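Local coordinates for E3 ubiquitin-protein ligase RNF31 (Mus musculus, PDB 5Y3T) that catalyses ubiquitin transfer to proteins as a RING-type E3 ligase and, through this helical UBA region, probably binds partners such as HOIL-1, at residues Glu28-Ala33 / Glu40-Trp45; Leu54-Glu59 / Gly85-Ala90; Arg100-Leu105 / Gln118-His123; Leu108-Lys113 / Arg129-Leu134. One frame throughout, in Å; residues are numbered along the deposited sequence.

Contact 1: residues Glu28-Ala33 / Glu40-Trp45; sequences EEVFSA and EVPLQW
V30 and A33, one helical turn apart, offer two small bumps to the first turn of the next helix, where P42 and W45 are spaced in the same way. The backbones come close at this point, with CA of V30 only 5.8 Å from CA of P42, and between them the V30 CG1 and A33 CB methyls meet the proline ring and the indole. The CG1 branch of V30, anti to the backbone N (chi1 170°), lies against the proline edge formed by CB and CG at an oblique crossing: V30 CG1 is 4.0 Å from P42 CG, and P42 CB is almost as near. The second bump, the methyl of A33, sits in the notch between the P42 ring and the W45 indole. It comes closer to the six-membered part of the indole, A33 CB to W45 CE3 being 3.6 Å, and approaches it obliquely. No hydrogen bond links the two segments; the contact across them is apolar packing. V41 holds the N-cap position of the second helix. Around this seam, M16 of helix 2-22 covers both V30 and P42, while W80 of helix 73-82 packs on W45 and R77 of that same helix forms a salt bridge with E29.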
loop_
_atom_site.group_PDB
_atom_site.type_symbol
_atom_site.label_atom_id
_atom_site.label_comp_id
_atom_site.label_asym_id
_atom_site.label_seq_id
_atom_site.Cartn_x
_atom_site.Cartn_y
_atom_site.Cartn_z
ATOM N N GLU B 28 5.835 13.395 -5.684
ATOM C CA GLU B 28 6.571 12.219 -6.143
ATOM C C GLU B 28 6.839 12.225 -7.684
ATOM O O GLU B 28 7.851 11.682 -8.111
ATOM C CB GLU B 28 5.970 10.876 -5.658
ATOM C CG GLU B 28 4.462 10.791 -5.480
ATOM C CD GLU B 28 3.992 11.426 -4.186
ATOM O OE1 GLU B 28 4.267 10.899 -3.102
ATOM O OE2 GLU B 28 3.384 12.481 -4.259
ATOM N N GLU B 29 5.958 12.841 -8.480
ATOM C CA GLU B 29 6.256 13.176 -9.904
ATOM C C GLU B 29 7.413 14.140 -10.095
ATOM O O GLU B 29 8.315 13.900 -10.910
ATOM C CB GLU B 29 5.032 13.753 -10.609
ATOM C CG GLU B 29 4.103 12.652 -11.127
ATOM C CD GLU B 29 2.676 13.078 -11.475
ATOM O OE1 GLU B 29 2.174 14.175 -11.125
ATOM O OE2 GLU B 29 2.013 12.230 -12.089
ATOM N N VAL B 30 7.399 15.227 -9.346
ATOM C CA VAL B 30 8.454 16.209 -9.472
ATOM C C VAL B 30 9.758 15.545 -9.074
ATOM O O VAL B 30 10.699 15.595 -9.826
ATOM C CB VAL B 30 8.194 17.486 -8.631
ATOM C CG1 VAL B 30 9.421 18.403 -8.567
ATOM C CG2 VAL B 30 7.046 18.254 -9.233
ATOM N N PHE B 31 9.795 14.894 -7.913
ATOM C CA PHE B 31 11.046 14.332 -7.424
ATOM C C PHE B 31 11.571 13.169 -8.308
ATOM O O PHE B 31 12.768 13.058 -8.522
ATOM C CB PHE B 31 10.874 13.880 -5.986
ATOM C CG PHE B 31 12.130 13.376 -5.363
ATOM C CD1 PHE B 31 13.166 14.270 -5.028
ATOM C CD2 PHE B 31 12.285 12.015 -5.073
ATOM C CE1 PHE B 31 14.337 13.822 -4.424
ATOM C CE2 PHE B 31 13.460 11.555 -4.461
ATOM C CZ PHE B 31 14.486 12.462 -4.129
ATOM N N SER B 32 10.660 12.326 -8.789
ATOM C CA SER B 32 10.983 11.219 -9.683
ATOM C C SER B 32 11.634 11.703 -10.964
ATOM O O SER B 32 12.622 11.098 -11.433
ATOM C CB SER B 32 9.729 10.407 -10.026
ATOM O OG SER B 32 9.235 9.746 -8.858
ATOM N N ALA B 33 11.104 12.819 -11.482
ATOM C CA ALA B 33 11.685 13.498 -12.619
ATOM C C ALA B 33 13.096 14.001 -12.347
ATOM O O ALA B 33 14.004 13.741 -13.153
ATOM C CB ALA B 33 10.812 14.625 -13.043
ATOM N N GLU B 40 16.328 20.763 -14.751
ATOM C CA GLU B 40 16.104 22.005 -13.977
ATOM C C GLU B 40 14.654 22.470 -14.067
ATOM O O GLU B 40 14.264 23.351 -13.312
ATOM C CB GLU B 40 17.013 23.158 -14.452
ATOM C CG GLU B 40 18.479 23.063 -14.025
ATOM C CD GLU B 40 19.375 22.402 -15.062
ATOM O OE1 GLU B 40 18.995 22.386 -16.254
ATOM O OE2 GLU B 40 20.468 21.902 -14.690
ATOM N N VAL B 41 13.889 21.848 -14.972
ATOM C CA VAL B 41 12.531 22.218 -15.338
ATOM C C VAL B 41 11.668 20.941 -15.282
ATOM O O VAL B 41 11.252 20.368 -16.319
ATOM C CB VAL B 41 12.489 22.800 -16.784
ATOM C CG1 VAL B 41 13.065 24.209 -16.815
ATOM C CG2 VAL B 41 13.245 21.915 -17.799
ATOM N N PRO B 42 11.381 20.470 -14.075
ATOM C CA PRO B 42 10.643 19.193 -13.953
ATOM C C PRO B 42 9.268 19.145 -14.613
ATOM O O PRO B 42 8.880 18.106 -15.119
ATOM C CB PRO B 42 10.505 19.008 -12.430
ATOM C CG PRO B 42 10.760 20.365 -11.843
ATOM C CD PRO B 42 11.735 21.036 -12.767
ATOM N N LEU B 43 8.523 20.243 -14.594
ATOM C CA LEU B 43 7.206 20.255 -15.238
ATOM C C LEU B 43 7.304 19.967 -16.705
ATOM O O LEU B 43 6.558 19.137 -17.224
ATOM C CB LEU B 43 6.487 21.583 -15.020
ATOM C CG LEU B 43 6.122 21.862 -13.548
ATOM C CD1 LEU B 43 5.523 23.251 -13.423
ATOM C CD2 LEU B 43 5.166 20.794 -13.007
ATOM N N GLN B 44 8.253 20.621 -17.367
ATOM C CA GLN B 44 8.469 20.394 -18.798
ATOM C C GLN B 44 8.797 18.951 -19.070
ATOM O O GLN B 44 8.152 18.339 -19.907
ATOM C CB GLN B 44 9.563 21.300 -19.368
ATOM C CG GLN B 44 9.075 22.718 -19.657
ATOM C CD GLN B 44 10.177 23.584 -20.227
ATOM O OE1 GLN B 44 10.841 23.195 -21.190
ATOM N NE2 GLN B 44 10.406 24.745 -19.614
ATOM N N TRP B 45 9.760 18.402 -18.325
ATOM C CA TRP B 45 10.150 17.000 -18.492
ATOM C C TRP B 45 8.983 16.053 -18.362
ATOM O O TRP B 45 8.859 15.132 -19.165
ATOM C CB TRP B 45 11.288 16.588 -17.538
ATOM C CG TRP B 45 11.856 15.210 -17.834
ATOM C CD1 TRP B 45 12.927 14.909 -18.634
ATOM C CD2 TRP B 45 11.369 13.948 -17.326
ATOM N NE1 TRP B 45 13.135 13.539 -18.657
ATOM C CE2 TRP B 45 12.206 12.933 -17.853
ATOM C CE3 TRP B 45 10.312 13.584 -16.470
ATOM C CZ2 TRP B 45 12.010 11.593 -17.566
ATOM C CZ3 TRP B 45 10.115 12.244 -16.176
ATOM C CH2 TRP B 45 10.964 11.258 -16.725
#

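Contact 2: residues Leu54-Glu59 / Gly85-Ala90; sequences LEMVAE and GNLDEA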
loop_
_atom_site.group_PDB
_atom_site.type_symbol
_atom_site.label_atom_id
_atom_site.label_comp_id
_atom_site.label_asym_id
_atom_site.label_seq_id
_atom_site.Cartn_x
_atom_site.Cartn_y
_atom_site.Cartn_z
ATOM N N LEU B 54 7.405 5.540 -19.022
ATOM C CA LEU B 54 6.367 4.575 -18.554
ATOM C C LEU B 54 6.136 3.473 -19.555
ATOM O O LEU B 54 5.970 2.301 -19.179
ATOM C CB LEU B 54 5.059 5.287 -18.147
ATOM C CG LEU B 54 5.271 6.351 -17.030
ATOM C CD1 LEU B 54 4.040 7.157 -16.634
ATOM C CD2 LEU B 54 5.864 5.702 -15.793
ATOM N N GLU B 55 6.205 3.831 -20.841
ATOM C CA GLU B 55 6.144 2.863 -21.931
ATOM C C GLU B 55 7.253 1.806 -21.768
ATOM O O GLU B 55 6.998 0.609 -21.934
ATOM C CB GLU B 55 6.192 3.633 -23.263
ATOM C CG GLU B 55 6.119 2.877 -24.594
ATOM C CD GLU B 55 6.130 3.857 -25.793
ATOM O OE1 GLU B 55 7.089 3.859 -26.622
ATOM O OE2 GLU B 55 5.181 4.670 -25.881
ATOM N N MET B 56 8.456 2.246 -21.386
ATOM C CA MET B 56 9.621 1.367 -21.218
ATOM C C MET B 56 9.456 0.480 -20.000
ATOM O O MET B 56 9.778 -0.715 -20.040
ATOM C CB MET B 56 10.920 2.211 -21.103
ATOM C CG MET B 56 12.230 1.461 -20.744
ATOM S SD MET B 56 13.765 2.424 -20.988
ATOM C CE MET B 56 13.336 3.907 -20.063
ATOM N N VAL B 57 8.941 1.062 -18.916
ATOM C CA VAL B 57 8.686 0.309 -17.668
ATOM C C VAL B 57 7.763 -0.892 -17.915
ATOM O O VAL B 57 8.049 -2.003 -17.425
ATOM C CB VAL B 57 8.168 1.248 -16.559
ATOM C CG1 VAL B 57 7.654 0.493 -15.332
ATOM C CG2 VAL B 57 9.257 2.231 -16.147
ATOM N N ALA B 58 6.697 -0.678 -18.706
ATOM C CA ALA B 58 5.714 -1.734 -19.048
ATOM C C ALA B 58 6.261 -2.840 -19.927
ATOM O O ALA B 58 5.985 -4.031 -19.686
ATOM C CB ALA B 58 4.448 -1.142 -19.687
ATOM N N GLU B 59 7.013 -2.474 -20.951
ATOM C CA GLU B 59 7.648 -3.496 -21.821
ATOM C C GLU B 59 8.693 -4.305 -21.065
ATOM O O GLU B 59 8.689 -5.531 -21.162
ATOM C CB GLU B 59 8.172 -2.975 -23.199
ATOM C CG GLU B 59 9.105 -1.767 -23.232
ATOM C CD GLU B 59 9.154 -1.083 -24.613
ATOM O OE1 GLU B 59 9.061 -1.787 -25.652
ATOM O OE2 GLU B 59 9.283 0.169 -24.669
ATOM N N GLY B 85 11.569 7.147 -9.366
ATOM C CA GLY B 85 12.274 7.263 -10.646
ATOM C C GLY B 85 13.473 6.337 -10.824
ATOM O O GLY B 85 14.202 6.450 -11.822
ATOM N N ASN B 86 13.686 5.402 -9.900
ATOM C CA ASN B 86 14.700 4.374 -10.122
ATOM C C ASN B 86 14.151 3.336 -11.100
ATOM O O ASN B 86 13.304 2.540 -10.717
ATOM C CB ASN B 86 15.073 3.718 -8.805
ATOM C CG ASN B 86 16.193 2.709 -8.939
ATOM O OD1 ASN B 86 16.236 1.894 -9.879
ATOM N ND2 ASN B 86 17.081 2.720 -7.963
ATOM N N LEU B 87 14.664 3.317 -12.341
ATOM C CA LEU B 87 14.121 2.437 -13.391
ATOM C C LEU B 87 14.092 0.957 -13.015
ATOM O O LEU B 87 13.024 0.311 -13.076
ATOM C CB LEU B 87 14.846 2.614 -14.727
ATOM C CG LEU B 87 14.132 2.049 -15.954
ATOM C CD1 LEU B 87 12.678 2.464 -15.945
ATOM C CD2 LEU B 87 14.787 2.483 -17.274
ATOM N N ASP B 88 15.221 0.438 -12.564
ATOM C CA ASP B 88 15.336 -1.002 -12.245
ATOM C C ASP B 88 14.462 -1.364 -11.030
ATOM O O ASP B 88 13.929 -2.452 -10.942
ATOM C CB ASP B 88 16.785 -1.446 -11.936
ATOM C CG ASP B 88 17.451 -2.270 -13.056
ATOM O OD1 ASP B 88 16.778 -2.919 -13.900
ATOM O OD2 ASP B 88 18.711 -2.298 -13.040
ATOM N N GLU B 89 14.329 -0.480 -10.066
ATOM C CA GLU B 89 13.403 -0.807 -8.973
ATOM C C GLU B 89 11.940 -0.748 -9.385
ATOM O O GLU B 89 11.129 -1.528 -8.900
ATOM C CB GLU B 89 13.660 0.080 -7.797
ATOM C CG GLU B 89 14.976 -0.300 -7.163
ATOM C CD GLU B 89 15.225 0.451 -5.895
ATOM O OE1 GLU B 89 14.392 1.332 -5.492
ATOM O OE2 GLU B 89 16.281 0.143 -5.323
ATOM N N ALA B 90 11.656 0.136 -10.330
ATOM C CA ALA B 90 10.317 0.421 -10.769
ATOM C C ALA B 90 9.802 -0.743 -11.553
ATOM O O ALA B 90 8.627 -1.103 -11.451
ATOM C CB ALA B 90 10.326 1.683 -11.623
#
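V57 and A90 mark the closest approach of the two backbones, their CA atoms 7.1 Å apart, where the second half of helix 42-64 passes the beginning of helix 87-107 in the all-helical fold of the HOIP UBA pair. The second segment enters its helix through a classic N-cap: G85 turns the chain with a positive phi (82°), and N86 then holds the cap position just before L87. At this distance the helices are joined by side chains, and L87 carries most of the contact. Its CG stands anti to the backbone N (chi1 -164°), and the two methyls are divided between neighbouring residues of the other helix. L87 CD1 slides past the valine in the opposite direction, reaching 3.4 Å from V57 CG2, a tight methyl-methyl contact. L87 CD2 goes to the methionine, 3.5 Å from M56 CE and 3.9 Å from M56 SD; the thioether end, bent at its last torsion, crosses the leucine at about a right angle. The other branch of the valine faces the backbone, V57 CG1 lying 4.3 Å from A90 O. Y36 of helix 27-37 borders both M56 and L87, and A76 of helix 73-82 lies against V57. The cap itself is made by E89 N, which donates to N86 OD1 at 3.1 Å and nearly straight, from above the carbonyl plane of the amide.

Contact 3: residues Arg100-Leu105 / Gln118-His123; sequences RKVHEL and QALFQH
L120 reaches into a hollow formed by K101, V102 and L105, joining helix 116-122 to helix 87-107 in a helix-helix packing of the UBA fold. The segment axes run 11.2 Å apart, with 128° between their directions, and side chains from both helices meet between them. The cross-contact is wholly apolar. L120 CD1 does most of the touching: it lies 3.7 Å from V102 CG2, where the two side chains meet at a slant, and 3.9 Å from L105 CD1, the two leucines meeting tip to tip. The third wall is the aliphatic root of the lysine, K101 CB standing 4.0 Å from L120 CD1. Beyond CG the lysine runs extended and leads its ammonium away from this core, to a hydrogen bond with the carbonyl of G125, while V127 of helix 127-145 packs on the same side chain. Polar interactions serve instead to finish the second helix. H123, the first residue to leave helical geometry, folds back on the last turn, and H123 ND1 donates to A119 O at 3.0 Å, the oxygen lying in the imidazole plane and the donor on one of its lone pairs.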
loop_
_atom_site.group_PDB
_atom_site.type_symbol
_atom_site.label_atom_id
_atom_site.label_comp_id
_atom_site.label_asym_id
_atom_site.label_seq_id
_atom_site.Cartn_x
_atom_site.Cartn_y
_atom_site.Cartn_z
ATOM N N ARG B 100 1.790 -10.242 -7.138
ATOM C CA ARG B 100 1.142 -10.325 -5.844
ATOM C C ARG B 100 -0.377 -10.321 -6.011
ATOM O O ARG B 100 -1.128 -10.995 -5.261
ATOM C CB ARG B 100 1.631 -9.153 -4.970
ATOM C CG ARG B 100 1.041 -9.081 -3.572
ATOM C CD ARG B 100 1.586 -7.943 -2.720
ATOM N NE ARG B 100 1.626 -6.642 -3.386
ATOM C CZ ARG B 100 0.571 -5.840 -3.608
ATOM N NH1 ARG B 100 -0.684 -6.189 -3.258
ATOM N NH2 ARG B 100 0.772 -4.671 -4.217
ATOM N N LYS B 101 -0.845 -9.546 -6.984
ATOM C CA LYS B 101 -2.272 -9.420 -7.189
ATOM C C LYS B 101 -2.858 -10.663 -7.864
ATOM O O LYS B 101 -3.950 -11.050 -7.550
ATOM C CB LYS B 101 -2.591 -8.146 -7.936
ATOM C CG LYS B 101 -2.322 -6.928 -7.090
ATOM C CD LYS B 101 -2.431 -5.650 -7.882
ATOM C CE LYS B 101 -1.774 -4.455 -7.190
ATOM N NZ LYS B 101 -1.612 -3.374 -8.195
ATOM N N VAL B 102 -2.109 -11.299 -8.745
ATOM C CA VAL B 102 -2.530 -12.538 -9.376
ATOM C C VAL B 102 -2.593 -13.675 -8.364
ATOM O O VAL B 102 -3.506 -14.508 -8.407
ATOM C CB VAL B 102 -1.618 -12.876 -10.590
ATOM C CG1 VAL B 102 -1.678 -14.364 -10.992
ATOM C CG2 VAL B 102 -1.973 -11.940 -11.757
ATOM N N HIS B 103 -1.630 -13.696 -7.453
ATOM C CA HIS B 103 -1.639 -14.648 -6.346
ATOM C C HIS B 103 -2.879 -14.431 -5.468
ATOM O O HIS B 103 -3.510 -15.390 -5.103
ATOM C CB HIS B 103 -0.349 -14.553 -5.549
ATOM C CG HIS B 103 -0.337 -15.404 -4.325
ATOM N ND1 HIS B 103 0.179 -16.681 -4.316
ATOM C CD2 HIS B 103 -0.767 -15.157 -3.062
ATOM C CE1 HIS B 103 0.061 -17.191 -3.103
ATOM N NE2 HIS B 103 -0.503 -16.285 -2.323
ATOM N N GLU B 104 -3.265 -13.194 -5.177
ATOM C CA GLU B 104 -4.498 -12.996 -4.417
ATOM C C GLU B 104 -5.762 -13.420 -5.184
ATOM O O GLU B 104 -6.624 -14.138 -4.649
ATOM C CB GLU B 104 -4.676 -11.561 -3.954
ATOM C CG GLU B 104 -5.387 -11.522 -2.597
ATOM C CD GLU B 104 -5.961 -10.170 -2.216
ATOM O OE1 GLU B 104 -5.572 -9.134 -2.817
ATOM O OE2 GLU B 104 -6.814 -10.150 -1.298
ATOM N N LEU B 105 -5.897 -12.960 -6.425
ATOM C CA LEU B 105 -7.090 -13.281 -7.179
ATOM C C LEU B 105 -7.246 -14.790 -7.329
ATOM O O LEU B 105 -8.363 -15.294 -7.295
ATOM C CB LEU B 105 -7.112 -12.558 -8.513
ATOM C CG LEU B 105 -7.388 -11.058 -8.330
ATOM C CD1 LEU B 105 -7.201 -10.331 -9.641
ATOM C CD2 LEU B 105 -8.786 -10.776 -7.794
ATOM N N GLN B 118 -6.232 -10.419 -17.791
ATOM C CA GLN B 118 -6.973 -9.459 -18.643
ATOM C C GLN B 118 -7.689 -8.414 -17.797
ATOM O O GLN B 118 -7.620 -7.243 -18.124
ATOM C CB GLN B 118 -7.981 -10.161 -19.556
ATOM C CG GLN B 118 -7.340 -11.069 -20.607
ATOM C CD GLN B 118 -6.677 -12.330 -20.028
ATOM O OE1 GLN B 118 -6.954 -12.729 -18.887
ATOM N NE2 GLN B 118 -5.783 -12.951 -20.803
ATOM N N ALA B 119 -8.333 -8.840 -16.697
ATOM C CA ALA B 119 -9.031 -7.913 -15.771
ATOM C C ALA B 119 -8.117 -6.971 -14.982
ATOM O O ALA B 119 -8.511 -5.849 -14.682
ATOM C CB ALA B 119 -9.887 -8.694 -14.787
ATOM N N LEU B 120 -6.927 -7.447 -14.607
ATOM C CA LEU B 120 -5.955 -6.589 -13.969
ATOM C C LEU B 120 -5.453 -5.525 -14.943
ATOM O O LEU B 120 -5.384 -4.351 -14.593
ATOM C CB LEU B 120 -4.795 -7.400 -13.342
ATOM C CG LEU B 120 -5.167 -8.017 -11.995
ATOM C CD1 LEU B 120 -4.111 -8.978 -11.514
ATOM C CD2 LEU B 120 -5.455 -6.955 -10.934
ATOM N N PHE B 121 -5.112 -5.930 -16.153
ATOM C CA PHE B 121 -4.740 -4.968 -17.218
ATOM C C PHE B 121 -5.879 -3.990 -17.492
ATOM O O PHE B 121 -5.673 -2.751 -17.501
ATOM C CB PHE B 121 -4.319 -5.694 -18.528
ATOM C CG PHE B 121 -4.028 -4.762 -19.671
ATOM C CD1 PHE B 121 -2.857 -4.024 -19.706
ATOM C CD2 PHE B 121 -4.955 -4.580 -20.697
ATOM C CE1 PHE B 121 -2.604 -3.137 -20.754
ATOM C CE2 PHE B 121 -4.712 -3.686 -21.734
ATOM C CZ PHE B 121 -3.535 -2.976 -21.772
ATOM N N GLN B 122 -7.075 -4.538 -17.701
ATOM C CA GLN B 122 -8.276 -3.727 -17.991
ATOM C C GLN B 122 -8.521 -2.625 -16.960
ATOM O O GLN B 122 -8.954 -1.538 -17.333
ATOM C CB GLN B 122 -9.533 -4.621 -18.162
ATOM C CG GLN B 122 -10.603 -4.104 -19.116
ATOM C CD GLN B 122 -10.075 -3.909 -20.549
ATOM O OE1 GLN B 122 -9.425 -4.793 -21.119
ATOM N NE2 GLN B 122 -10.333 -2.740 -21.119
ATOM N N HIS B 123 -8.206 -2.872 -15.683
ATOM C CA HIS B 123 -8.504 -1.895 -14.606
ATOM C C HIS B 123 -7.331 -1.182 -13.951
ATOM O O HIS B 123 -7.424 -0.770 -12.789
ATOM C CB HIS B 123 -9.308 -2.621 -13.550
ATOM C CG HIS B 123 -10.667 -2.935 -14.017
ATOM N ND1 HIS B 123 -10.963 -4.112 -14.657
ATOM C CD2 HIS B 123 -11.786 -2.179 -14.058
ATOM C CE1 HIS B 123 -12.228 -4.095 -15.024
ATOM N NE2 HIS B 123 -12.745 -2.929 -14.687
#

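Contact 4: residues Leu108-Lys113 / Arg129-Leu134; sequences LGFGPK and RALTEL
F110 turns one face of its ring to the backbone end of L134, so that a CH-pi contact joins the loop to helix 127-145. L134 CB lies 4.1 Å from the centroid of the F110 ring and 18° from its normal, displaced toward the rim. On the same face, L134 O lies 3.5 Å from F110 CE1. Methyl contacts add to this packing. The rest of the leucine passes the phenylalanine in the opposite direction, bringing L134 CD1 to 3.8 Å from F110 CB. One turn earlier, L131, with CG anti to its backbone N (chi1 -168°), spreads both methyls over the loop: L131 CD1 meets F110 CD2 at 4.1 Å, and L131 CD2 meets L108 CD2 at 4.2 Å. Aromatic packing from another protein chain reaches both L108 and L131, so this apolar patch also takes part in the assembly. The turn before it places F110 at the helix end: G109, with its positive phi, is the C-prime residue of a Schellman motif ending helix 87-107. The sequence L108-G109-F110 and its packing on a later helix are consistent with the M/L-G-F/Y loop characteristic of UBA domains.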
loop_
_atom_site.group_PDB
_atom_site.type_symbol
_atom_site.label_atom_id
_atom_site.label_comp_id
_atom_site.label_asym_id
_atom_site.label_seq_id
_atom_site.Cartn_x
_atom_site.Cartn_y
_atom_site.Cartn_z
ATOM N N LEU B 108 -8.675 -16.263 -4.220
ATOM C CA LEU B 108 -10.079 -15.870 -4.141
ATOM C C LEU B 108 -10.964 -16.510 -5.199
ATOM O O LEU B 108 -12.089 -16.053 -5.367
ATOM C CB LEU B 108 -10.196 -14.334 -4.229
ATOM C CG LEU B 108 -10.160 -13.581 -2.896
ATOM C CD1 LEU B 108 -9.177 -14.165 -1.871
ATOM C CD2 LEU B 108 -9.887 -12.107 -3.161
ATOM N N GLY B 109 -10.484 -17.552 -5.890
ATOM C CA GLY B 109 -11.223 -18.165 -7.008
ATOM C C GLY B 109 -10.778 -17.872 -8.457
ATOM O O GLY B 109 -11.113 -18.608 -9.360
ATOM N N PHE B 110 -10.016 -16.820 -8.706
ATOM C CA PHE B 110 -9.813 -16.324 -10.074
ATOM C C PHE B 110 -8.368 -16.317 -10.507
ATOM O O PHE B 110 -7.651 -15.367 -10.245
ATOM C CB PHE B 110 -10.420 -14.939 -10.151
ATOM C CG PHE B 110 -11.849 -14.966 -9.837
ATOM C CD1 PHE B 110 -12.757 -15.427 -10.795
ATOM C CD2 PHE B 110 -12.297 -14.667 -8.573
ATOM C CE1 PHE B 110 -14.117 -15.510 -10.506
ATOM C CE2 PHE B 110 -13.655 -14.739 -8.273
ATOM C CZ PHE B 110 -14.562 -15.181 -9.236
ATOM N N GLY B 111 -7.953 -17.398 -11.168
ATOM C CA GLY B 111 -6.590 -17.540 -11.718
ATOM C C GLY B 111 -6.465 -16.994 -13.135
ATOM O O GLY B 111 -7.434 -16.488 -13.687
ATOM N N PRO B 112 -5.268 -17.072 -13.728
ATOM C CA PRO B 112 -5.046 -16.707 -15.150
ATOM C C PRO B 112 -6.088 -17.291 -16.114
ATOM O O PRO B 112 -6.677 -16.578 -16.948
ATOM C CB PRO B 112 -3.658 -17.287 -15.439
ATOM C CG PRO B 112 -2.956 -17.256 -14.117
ATOM C CD PRO B 112 -4.004 -17.435 -13.049
ATOM N N LYS B 113 -6.370 -18.570 -15.957
ATOM C CA LYS B 113 -7.318 -19.207 -16.852
ATOM C C LYS B 113 -8.750 -18.626 -16.800
ATOM O O LYS B 113 -9.438 -18.703 -17.813
ATOM C CB LYS B 113 -7.260 -20.727 -16.686
ATOM C CG LYS B 113 -5.832 -21.263 -16.910
ATOM C CD LYS B 113 -5.745 -22.506 -17.792
ATOM C CE LYS B 113 -4.309 -22.766 -18.245
ATOM N NZ LYS B 113 -4.182 -23.947 -19.153
ATOM N N ARG B 129 -11.478 -3.533 -8.280
ATOM C CA ARG B 129 -12.272 -3.462 -9.528
ATOM C C ARG B 129 -12.171 -4.675 -10.409
ATOM O O ARG B 129 -13.159 -5.020 -11.050
ATOM C CB ARG B 129 -11.947 -2.227 -10.337
ATOM C CG ARG B 129 -12.607 -1.018 -9.729
ATOM C CD ARG B 129 -12.215 0.253 -10.422
ATOM N NE ARG B 129 -12.694 1.395 -9.657
ATOM C CZ ARG B 129 -12.543 2.665 -10.016
ATOM N NH1 ARG B 129 -11.917 2.979 -11.153
ATOM N NH2 ARG B 129 -13.028 3.625 -9.229
ATOM N N ALA B 130 -11.022 -5.339 -10.450
ATOM C CA ALA B 130 -10.945 -6.630 -11.182
ATOM C C ALA B 130 -11.862 -7.714 -10.560
ATOM O O ALA B 130 -12.612 -8.382 -11.258
ATOM C CB ALA B 130 -9.509 -7.116 -11.261
ATOM N N LEU B 131 -11.824 -7.862 -9.240
ATOM C CA LEU B 131 -12.679 -8.831 -8.517
ATOM C C LEU B 131 -14.186 -8.654 -8.782
ATOM O O LEU B 131 -14.906 -9.634 -9.024
ATOM C CB LEU B 131 -12.436 -8.676 -7.024
ATOM C CG LEU B 131 -12.993 -9.740 -6.110
ATOM C CD1 LEU B 131 -12.431 -11.111 -6.440
ATOM C CD2 LEU B 131 -12.643 -9.320 -4.696
ATOM N N THR B 132 -14.632 -7.393 -8.726
ATOM C CA THR B 132 -15.976 -6.980 -9.129
ATOM C C THR B 132 -16.281 -7.573 -10.501
ATOM O O THR B 132 -17.177 -8.410 -10.593
ATOM C CB THR B 132 -16.154 -5.439 -9.141
ATOM O OG1 THR B 132 -15.891 -4.907 -7.842
ATOM C CG2 THR B 132 -17.585 -5.033 -9.498
ATOM N N GLU B 133 -15.483 -7.220 -11.520
ATOM C CA GLU B 133 -15.766 -7.610 -12.925
ATOM C C GLU B 133 -15.800 -9.138 -13.139
ATOM O O GLU B 133 -16.685 -9.658 -13.772
ATOM C CB GLU B 133 -14.771 -6.933 -13.916
ATOM C CG GLU B 133 -15.360 -6.655 -15.321
ATOM C CD GLU B 133 -14.305 -6.493 -16.425
ATOM O OE1 GLU B 133 -14.319 -5.458 -17.146
ATOM O OE2 GLU B 133 -13.441 -7.394 -16.584
ATOM N N LEU B 134 -14.849 -9.843 -12.553
ATOM C CA LEU B 134 -14.750 -11.307 -12.606
ATOM C C LEU B 134 -15.909 -12.083 -11.983
ATOM O O LEU B 134 -16.117 -13.257 -12.303
ATOM C CB LEU B 134 -13.457 -11.751 -11.894
ATOM C CG LEU B 134 -12.147 -11.539 -12.667
ATOM C CD1 LEU B 134 -10.934 -11.490 -11.750
ATOM C CD2 LEU B 134 -11.959 -12.630 -13.709
#

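How the contacts relate
From the N terminus, contact 1 closes the short turn between helices 27-37 and 42-64, and contact 2 then closes a longer loop containing helix 73-82, tying helix 42-64 to helix 87-107. These two stand in series and touch where S32 lies beside G85. Helix 87-107 carries the connection onward, since contact 3 uses its later part to hold helix 116-122. Contact 4 opens before contact 3 has closed, so their segments alternate along the chain; the crossed pair binds helices 87-107, 116-122 and 127-145 into one unit, and the centres of contacts 3 and 4 lie about 7 Å apart. Contacts 1 and 4, by contrast, lie on opposite sides of the chain's centre, their own centres about 36 Å apart.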